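Local coordinates for protein DNA polymerase III beta subunit (Streptococcus pyogenes, PDB 2AVT) that probably forms a ring-shaped dimer that encircles DNA and slides along it, keeping the replicative polymerase attached to its template, at residues L31-I36 with A74-A79; E261-F266 with S319-D324; T149-S154 with S182-Q187. All blocks are in the same frame, centred on the assembly; numbering follows the deposited sequence.

Interaction 1 (L31-I36 with A74-A79); sequences LSSIKI and AILLEA
I34 and I36 pair with L77 and I75 in an antiparallel beta ladder of the N-terminal domain, and helix 79-88 starts directly after E78, its N-cap residue. Four backbone bonds join the two hydrogen-bonded pairs, the shortest running from I34 N to L77 O at 2.7 Å. A fifth, A79 N to S32 O (3.1 Å), fastens the start of the helix to the 3-10 turn ahead of strand 33-39. The buried face of I34, I36, I75 and L77 is apolar: I36 CD1 meets L77 CD1 at 4.0 Å, and A79 CB lies 3.9 Å from I34 CB. I34 also rests on L15 and T18 of helix 8-18, while I75 and L77 reach V104 of strand 103-108, which places this face in the domain interior. The tight spot is on the face of K35 and L76, where the branch methyl L76 CD2 presses against K35 CB at 3.4 Å, closer than usual for two carbons; the extended lysine chain then leads away to a salt bridge with E37. The S32-E78 end, by contrast, is polar, partly exposed and bridged by a water. E78 bends at chi2 (-61°), its carboxylate returns toward the turn, and E78 OE1 comes 2.6 Å from S32 OG, whose proton also has P29 O within range. One water donates to both side chains, 2.6 Å from S32 OG and 2.7 Å from E78 OE2.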
loop_
_atom_site.group_PDB
_atom_site.type_symbol
_atom_site.label_atom_id
_atom_site.label_comp_id
_atom_site.label_asym_id
_atom_site.label_seq_id
_atom_site.Cartn_x
_atom_site.Cartn_y
_atom_site.Cartn_z
ATOM N N LEU A 31 -6.309 3.518 25.342
ATOM C CA LEU A 31 -7.137 3.615 24.139
ATOM C C LEU A 31 -6.663 2.716 23.003
ATOM O O LEU A 31 -7.320 2.631 21.968
ATOM C CB LEU A 31 -7.236 5.071 23.654
ATOM C CG LEU A 31 -7.927 6.032 24.630
ATOM C CD1 LEU A 31 -8.072 7.405 23.983
ATOM C CD2 LEU A 31 -9.310 5.482 25.013
ATOM N N SER A 32 -5.509 2.074 23.179
ATOM C CA SER A 32 -4.998 1.144 22.165
ATOM C C SER A 32 -5.775 -0.177 22.276
ATOM O O SER A 32 -5.682 -1.053 21.414
ATOM C CB SER A 32 -3.514 0.843 22.413
ATOM O OG SER A 32 -3.362 0.172 23.655
ATOM N N SER A 33 -6.536 -0.332 23.346
ATOM C CA SER A 33 -7.257 -1.576 23.522
ATOM C C SER A 33 -8.686 -1.587 22.998
ATOM O O SER A 33 -9.312 -0.534 22.778
ATOM C CB SER A 33 -7.243 -1.969 24.998
ATOM O OG SER A 33 -7.917 -1.006 25.777
ATOM N N ILE A 34 -9.182 -2.792 22.737
ATOM C CA ILE A 34 -10.557 -2.930 22.309
ATOM C C ILE A 34 -11.275 -3.459 23.541
ATOM O O ILE A 34 -10.748 -4.306 24.279
ATOM C CB ILE A 34 -10.702 -3.902 21.108
ATOM C CG1 ILE A 34 -12.176 -3.994 20.698
ATOM C CG2 ILE A 34 -10.137 -5.255 21.457
ATOM C CD1 ILE A 34 -12.392 -4.382 19.246
ATOM N N LYS A 35 -12.460 -2.925 23.800
ATOM C CA LYS A 35 -13.233 -3.343 24.955
ATOM C C LYS A 35 -14.282 -4.335 24.487
ATOM O O LYS A 35 -14.991 -4.090 23.516
ATOM C CB LYS A 35 -13.887 -2.121 25.607
ATOM C CG LYS A 35 -14.783 -2.420 26.781
ATOM C CD LYS A 35 -15.435 -1.130 27.269
ATOM C CE LYS A 35 -16.568 -1.411 28.244
ATOM N NZ LYS A 35 -17.440 -0.199 28.418
ATOM N N ILE A 36 -14.360 -5.467 25.174
ATOM C CA ILE A 36 -15.309 -6.505 24.812
ATOM C C ILE A 36 -16.261 -6.760 25.969
ATOM O O ILE A 36 -15.839 -7.154 27.056
ATOM C CB ILE A 36 -14.580 -7.818 24.478
ATOM C CG1 ILE A 36 -13.589 -7.585 23.336
ATOM C CG2 ILE A 36 -15.585 -8.885 24.085
ATOM C CD1 ILE A 36 -12.795 -8.814 22.959
ATOM N N ALA A 74 -16.658 -8.854 30.846
ATOM C CA ALA A 74 -16.113 -7.695 30.162
ATOM C C ALA A 74 -14.591 -7.689 30.304
ATOM O O ALA A 74 -14.056 -7.951 31.381
ATOM C CB ALA A 74 -16.717 -6.424 30.739
ATOM N N ILE A 75 -13.891 -7.401 29.214
ATOM C CA ILE A 75 -12.437 -7.398 29.250
ATOM C C ILE A 75 -11.854 -6.484 28.190
ATOM O O ILE A 75 -12.520 -6.175 27.199
ATOM C CB ILE A 75 -11.875 -8.840 29.043
ATOM C CG1 ILE A 75 -10.381 -8.881 29.369
ATOM C CG2 ILE A 75 -12.073 -9.297 27.596
ATOM C CD1 ILE A 75 -9.765 -10.258 29.189
ATOM N N LEU A 76 -10.618 -6.039 28.423
ATOM C CA LEU A 76 -9.874 -5.190 27.501
ATOM C C LEU A 76 -8.652 -5.965 26.974
ATOM O O LEU A 76 -7.931 -6.601 27.743
ATOM C CB LEU A 76 -9.371 -3.922 28.206
ATOM C CG LEU A 76 -10.349 -2.994 28.940
ATOM C CD1 LEU A 76 -9.576 -1.787 29.486
ATOM C CD2 LEU A 76 -11.439 -2.533 27.977
ATOM N N LEU A 77 -8.410 -5.876 25.672
ATOM C CA LEU A 77 -7.287 -6.551 25.029
ATOM C C LEU A 77 -6.677 -5.571 24.032
ATOM O O LEU A 77 -7.395 -4.723 23.490
ATOM C CB LEU A 77 -7.787 -7.804 24.279
ATOM C CG LEU A 77 -8.413 -8.922 25.117
ATOM C CD1 LEU A 77 -9.139 -9.940 24.226
ATOM C CD2 LEU A 77 -7.316 -9.597 25.922
ATOM N N GLU A 78 -5.366 -5.654 23.797
ATOM C CA GLU A 78 -4.743 -4.753 22.823
ATOM C C GLU A 78 -5.410 -5.068 21.495
ATOM O O GLU A 78 -5.351 -6.200 21.019
ATOM C CB GLU A 78 -3.235 -5.000 22.715
ATOM C CG GLU A 78 -2.431 -4.521 23.907
ATOM C CD GLU A 78 -2.555 -3.026 24.126
ATOM O OE1 GLU A 78 -2.547 -2.279 23.129
ATOM O OE2 GLU A 78 -2.642 -2.600 25.294
ATOM N N ALA A 79 -6.041 -4.065 20.897
ATOM C CA ALA A 79 -6.775 -4.242 19.646
ATOM C C ALA A 79 -6.066 -4.876 18.441
ATOM O O ALA A 79 -6.454 -5.953 17.991
ATOM C CB ALA A 79 -7.384 -2.922 19.232
HETATM O O HOH W 1 -4.069 -0.473 26.090
#

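Interaction 2 (E261-F266 with S319-D324); sequences ETEVVF and SQSGSD
An antiparallel beta ladder at the edge of a sheet in the C-terminal domain joins T262-V265 to S319-G322, and a classic beta bulge, formed by E261 and T262 opposite F350, disturbs the first strand on its other flank. The strands run almost exactly antiparallel, 177° between their directions. E263 N donates to S321 O at 2.9 Å and V265 N to S319 O at 2.8 Å; the return bond from S321 N to E263 O is 3.0 Å, whereas that from S319 N to V265 O is weak. Side-chain contacts are few. On the face of E263 and V265, S321 OG lies 3.6 Å from E263 CB, and S319 OG approaches the methyl V265 CG2 to 3.3 Å. Beyond the ladder S323 keeps the strand end tied to the bulge. T262 OG1, anti to its own carbonyl carbon (chi1 -54°), donates to S323 O at 2.8 Å, tilted out of that carbonyl plane, and S323 N donates to E261 O. G322 has a positive phi (101°), where a CB would jam against the preceding carbonyl O and strike E261 O, already 3.1 Å from G322 CA in a CA-H...O contact; glycine fits. Strand 262-267 lies between strand 345-350, where V265 touches T345 and K347, and strand 319-322, outermost within this chain; V264 packs on I294 of strand 290-295, and helix 268-282 follows directly.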
loop_
_atom_site.group_PDB
_atom_site.type_symbol
_atom_site.label_atom_id
_atom_site.label_comp_id
_atom_site.label_asym_id
_atom_site.label_seq_id
_atom_site.Cartn_x
_atom_site.Cartn_y
_atom_site.Cartn_z
ATOM N N GLU A 261 -20.449 36.240 -15.156
ATOM C CA GLU A 261 -20.285 36.832 -16.478
ATOM C C GLU A 261 -19.935 35.798 -17.529
ATOM O O GLU A 261 -20.078 36.044 -18.729
ATOM C CB GLU A 261 -19.179 37.887 -16.437
ATOM C CG GLU A 261 -19.460 39.046 -15.501
ATOM C CD GLU A 261 -20.528 39.972 -16.037
ATOM O OE1 GLU A 261 -20.315 40.556 -17.122
ATOM O OE2 GLU A 261 -21.578 40.116 -15.373
ATOM N N THR A 262 -19.465 34.644 -17.071
ATOM C CA THR A 262 -19.071 33.578 -17.975
ATOM C C THR A 262 -19.505 32.217 -17.450
ATOM O O THR A 262 -19.530 31.984 -16.242
ATOM C CB THR A 262 -17.540 33.567 -18.168
ATOM O OG1 THR A 262 -17.102 34.866 -18.584
ATOM C CG2 THR A 262 -17.142 32.548 -19.221
ATOM N N GLU A 263 -19.853 31.328 -18.370
ATOM C CA GLU A 263 -20.269 29.979 -18.022
ATOM C C GLU A 263 -19.734 29.014 -19.055
ATOM O O GLU A 263 -19.797 29.281 -20.253
ATOM C CB GLU A 263 -21.796 29.845 -18.001
ATOM C CG GLU A 263 -22.255 28.384 -17.872
ATOM C CD GLU A 263 -23.740 28.188 -18.135
ATOM O OE1 GLU A 263 -24.563 28.795 -17.418
ATOM O OE2 GLU A 263 -24.079 27.421 -19.062
ATOM N N VAL A 264 -19.202 27.890 -18.587
ATOM C CA VAL A 264 -18.689 26.867 -19.485
ATOM C C VAL A 264 -19.080 25.511 -18.924
ATOM O O VAL A 264 -19.086 25.310 -17.711
ATOM C CB VAL A 264 -17.154 26.914 -19.605
ATOM C CG1 VAL A 264 -16.696 25.944 -20.695
ATOM C CG2 VAL A 264 -16.691 28.329 -19.912
ATOM N N VAL A 265 -19.422 24.584 -19.809
ATOM C CA VAL A 265 -19.804 23.244 -19.393
ATOM C C VAL A 265 -18.791 22.272 -19.975
ATOM O O VAL A 265 -18.577 22.246 -21.187
ATOM C CB VAL A 265 -21.220 22.868 -19.899
ATOM C CG1 VAL A 265 -21.587 21.473 -19.423
ATOM C CG2 VAL A 265 -22.243 23.880 -19.392
ATOM N N PHE A 266 -18.158 21.486 -19.108
ATOM C CA PHE A 266 -17.162 20.514 -19.551
ATOM C C PHE A 266 -17.555 19.106 -19.156
ATOM O O PHE A 266 -18.403 18.893 -18.292
ATOM C CB PHE A 266 -15.794 20.745 -18.892
ATOM C CG PHE A 266 -15.248 22.136 -19.021
ATOM C CD1 PHE A 266 -15.637 23.135 -18.149
ATOM C CD2 PHE A 266 -14.258 22.413 -19.947
ATOM C CE1 PHE A 266 -15.042 24.380 -18.192
ATOM C CE2 PHE A 266 -13.664 23.652 -19.994
ATOM C CZ PHE A 266 -14.054 24.634 -19.114
ATOM N N SER A 319 -20.385 23.397 -23.808
ATOM C CA SER A 319 -21.049 24.622 -24.230
ATOM C C SER A 319 -20.486 25.798 -23.446
ATOM O O SER A 319 -19.986 25.633 -22.330
ATOM C CB SER A 319 -22.559 24.526 -23.989
ATOM O OG SER A 319 -22.858 24.599 -22.605
ATOM N N GLN A 320 -20.563 26.987 -24.029
ATOM C CA GLN A 320 -20.057 28.172 -23.358
ATOM C C GLN A 320 -20.967 29.361 -23.625
ATOM O O GLN A 320 -21.824 29.318 -24.511
ATOM C CB GLN A 320 -18.635 28.486 -23.830
ATOM C CG GLN A 320 -18.527 28.897 -25.290
ATOM C CD GLN A 320 -17.087 29.061 -25.744
ATOM O OE1 GLN A 320 -16.333 29.853 -25.180
ATOM N NE2 GLN A 320 -16.701 28.309 -26.766
ATOM N N SER A 321 -20.782 30.416 -22.838
ATOM C CA SER A 321 -21.569 31.630 -22.972
ATOM C C SER A 321 -20.962 32.700 -22.079
ATOM O O SER A 321 -20.310 32.395 -21.078
ATOM C CB SER A 321 -23.022 31.377 -22.561
ATOM O OG SER A 321 -23.110 31.029 -21.193
ATOM N N GLY A 322 -21.178 33.957 -22.443
ATOM C CA GLY A 322 -20.629 35.041 -21.655
ATOM C C GLY A 322 -19.381 35.609 -22.300
ATOM O O GLY A 322 -19.031 35.244 -23.422
ATOM N N SER A 323 -18.704 36.494 -21.577
ATOM C CA SER A 323 -17.499 37.142 -22.076
ATOM C C SER A 323 -16.231 36.309 -21.935
ATOM O O SER A 323 -16.173 35.348 -21.161
ATOM C CB SER A 323 -17.301 38.476 -21.356
ATOM O OG SER A 323 -17.209 38.277 -19.956
ATOM N N ASP A 324 -15.215 36.693 -22.700
ATOM C CA ASP A 324 -13.927 36.022 -22.669
ATOM C C ASP A 324 -13.314 36.265 -21.296
ATOM O O ASP A 324 -13.677 37.220 -20.607
ATOM C CB ASP A 324 -13.019 36.592 -23.757
ATOM C CG ASP A 324 -13.503 36.254 -25.153
ATOM O OD1 ASP A 324 -14.735 36.172 -25.349
ATOM O OD2 ASP A 324 -12.657 36.080 -26.056
#

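Interaction 3 (T149-S154 with S182-Q187); sequences TAFAAS and SHRMSQ
R184 CG stands between the backbone N and the carbonyl carbon (chi1 63°), and from there the chain runs extended to NE and brings the guanidinium to F151 in the turn at 150-152. S186, two residues on along the same side of the strand, has OG anti to its backbone N (chi1 -172°), a position from which it bonds E148 O at the end of helix 139-149. R184 NH2 gives F151 O a weak, bent bond of 3.0 Å and also lies at the edge of the F151 ring, 3.9 Å from F151 CD1. Ring and guanidinium planes are turned 72° apart, so the two groups do not stack. A152 CA covers one guanidinium face, 4.1 Å from R184 CZ. Deeper in, the packing is between small groups: A152 CB meets S186 CB at 3.9 Å, and the methyl T149 CG2 is 4.0 Å from S186 OG. The stronger partners of the arginine are acidic, D181 at NH1 and E336 of helix 331-339 at NH2, and this pair of salt bridges probably fixes the rotation of its end. F151 touches E336, A340 and Q370 as well. A 3-10 turn after a helix is thus packed against strand 184-191 where the central and C-terminal domains meet, probably close to the groove between these domains that binds partner proteins in bacterial relatives.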
loop_
_atom_site.group_PDB
_atom_site.type_symbol
_atom_site.label_atom_id
_atom_site.label_comp_id
_atom_site.label_asym_id
_atom_site.label_seq_id
_atom_site.Cartn_x
_atom_site.Cartn_y
_atom_site.Cartn_z
ATOM N N THR A 149 -18.262 17.176 0.827
ATOM C CA THR A 149 -17.788 18.299 1.629
ATOM C C THR A 149 -16.557 18.073 2.516
ATOM O O THR A 149 -15.806 19.012 2.782
ATOM C CB THR A 149 -18.910 18.818 2.536
ATOM O OG1 THR A 149 -19.289 17.781 3.443
ATOM C CG2 THR A 149 -20.132 19.221 1.709
ATOM N N ALA A 150 -16.349 16.844 2.970
ATOM C CA ALA A 150 -15.221 16.533 3.853
ATOM C C ALA A 150 -13.857 17.045 3.389
ATOM O O ALA A 150 -13.147 17.702 4.148
ATOM C CB ALA A 150 -15.152 15.029 4.094
ATOM N N PHE A 151 -13.502 16.751 2.145
ATOM C CA PHE A 151 -12.214 17.155 1.576
ATOM C C PHE A 151 -11.921 18.658 1.571
ATOM O O PHE A 151 -10.757 19.063 1.546
ATOM C CB PHE A 151 -12.104 16.625 0.144
ATOM C CG PHE A 151 -13.008 17.326 -0.834
ATOM C CD1 PHE A 151 -12.585 18.475 -1.493
ATOM C CD2 PHE A 151 -14.292 16.855 -1.075
ATOM C CE1 PHE A 151 -13.420 19.141 -2.372
ATOM C CE2 PHE A 151 -15.136 17.519 -1.956
ATOM C CZ PHE A 151 -14.698 18.662 -2.604
ATOM N N ALA A 152 -12.962 19.487 1.586
ATOM C CA ALA A 152 -12.774 20.935 1.547
ATOM C C ALA A 152 -12.366 21.568 2.877
ATOM O O ALA A 152 -11.867 22.695 2.903
ATOM C CB ALA A 152 -14.038 21.605 1.017
ATOM N N ALA A 153 -12.580 20.857 3.979
ATOM C CA ALA A 153 -12.222 21.384 5.289
ATOM C C ALA A 153 -10.716 21.598 5.403
ATOM O O ALA A 153 -9.933 21.015 4.650
ATOM C CB ALA A 153 -12.698 20.441 6.386
ATOM N N SER A 154 -10.320 22.440 6.350
ATOM C CA SER A 154 -8.910 22.739 6.570
ATOM C C SER A 154 -8.234 21.706 7.471
ATOM O O SER A 154 -8.852 21.154 8.383
ATOM C CB SER A 154 -8.759 24.131 7.194
ATOM O OG SER A 154 -7.394 24.462 7.375
ATOM N N SER A 182 -10.809 28.308 3.402
ATOM C CA SER A 182 -10.598 29.725 3.095
ATOM C C SER A 182 -9.717 29.875 1.865
ATOM O O SER A 182 -8.924 30.809 1.737
ATOM C CB SER A 182 -9.960 30.451 4.272
ATOM O OG SER A 182 -8.648 29.976 4.524
ATOM N N HIS A 183 -9.866 28.914 0.968
ATOM C CA HIS A 183 -9.155 28.882 -0.300
ATOM C C HIS A 183 -10.188 28.361 -1.298
ATOM O O HIS A 183 -10.311 28.860 -2.418
ATOM C CB HIS A 183 -7.965 27.924 -0.228
ATOM C CG HIS A 183 -6.815 28.443 0.583
ATOM N ND1 HIS A 183 -6.109 29.571 0.227
ATOM C CD2 HIS A 183 -6.256 27.993 1.730
ATOM C CE1 HIS A 183 -5.166 29.797 1.125
ATOM N NE2 HIS A 183 -5.232 28.858 2.048
ATOM N N ARG A 184 -10.933 27.357 -0.842
ATOM C CA ARG A 184 -11.980 26.696 -1.603
ATOM C C ARG A 184 -13.073 26.287 -0.616
ATOM O O ARG A 184 -12.829 26.164 0.577
ATOM C CB ARG A 184 -11.400 25.488 -2.351
ATOM C CG ARG A 184 -10.851 24.382 -1.481
ATOM C CD ARG A 184 -9.798 23.677 -2.318
ATOM N NE ARG A 184 -9.619 22.257 -2.026
ATOM C CZ ARG A 184 -9.493 21.748 -0.809
ATOM N NH1 ARG A 184 -9.537 22.539 0.253
ATOM N NH2 ARG A 184 -9.296 20.446 -0.663
ATOM N N MET A 185 -14.269 26.058 -1.138
ATOM C CA MET A 185 -15.424 25.735 -0.316
ATOM C C MET A 185 -16.380 24.812 -1.047
ATOM O O MET A 185 -16.447 24.839 -2.270
ATOM C CB MET A 185 -16.129 27.046 0.042
ATOM C CG MET A 185 -17.470 26.891 0.719
ATOM S SD MET A 185 -18.231 28.521 0.949
ATOM C CE MET A 185 -18.915 28.761 -0.641
ATOM N N SER A 186 -17.116 24.016 -0.280
ATOM C CA SER A 186 -18.086 23.078 -0.823
ATOM C C SER A 186 -19.343 23.133 0.036
ATOM O O SER A 186 -19.264 23.070 1.274
ATOM C CB SER A 186 -17.519 21.662 -0.807
ATOM O OG SER A 186 -18.382 20.786 -1.502
ATOM N N GLN A 187 -20.497 23.253 -0.621
ATOM C CA GLN A 187 -21.785 23.343 0.072
ATOM C C GLN A 187 -22.903 22.468 -0.510
ATOM O O GLN A 187 -23.089 22.383 -1.725
ATOM C CB GLN A 187 -22.263 24.791 0.080
ATOM C CG GLN A 187 -23.639 24.990 0.695
ATOM C CD GLN A 187 -24.250 26.324 0.307
ATOM O OE1 GLN A 187 -24.686 26.521 -0.835
ATOM N NE2 GLN A 187 -24.270 27.249 1.246
#

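From the N terminus, interaction 1 comes first: it closes a loop of 37 residues, rich in strand, by setting strand 73-78 beside strand 33-39 in the N-terminal domain. Interaction 3 follows, returning strand 184-191 to the turn after helix 139-149 in the central domain. Interaction 2 is last and spans the longest loop, 52 residues holding both helix and strand, in the C-terminal domain. The three loops run in series, and none encloses or crosses another. Interactions 2 and 3 reach the same sheet, which spans the central and C-terminal domains, with centres 24 Å apart; interaction 1 lies in another sheet, its centre 58 Å from that of interaction 2, across the middle of the chain.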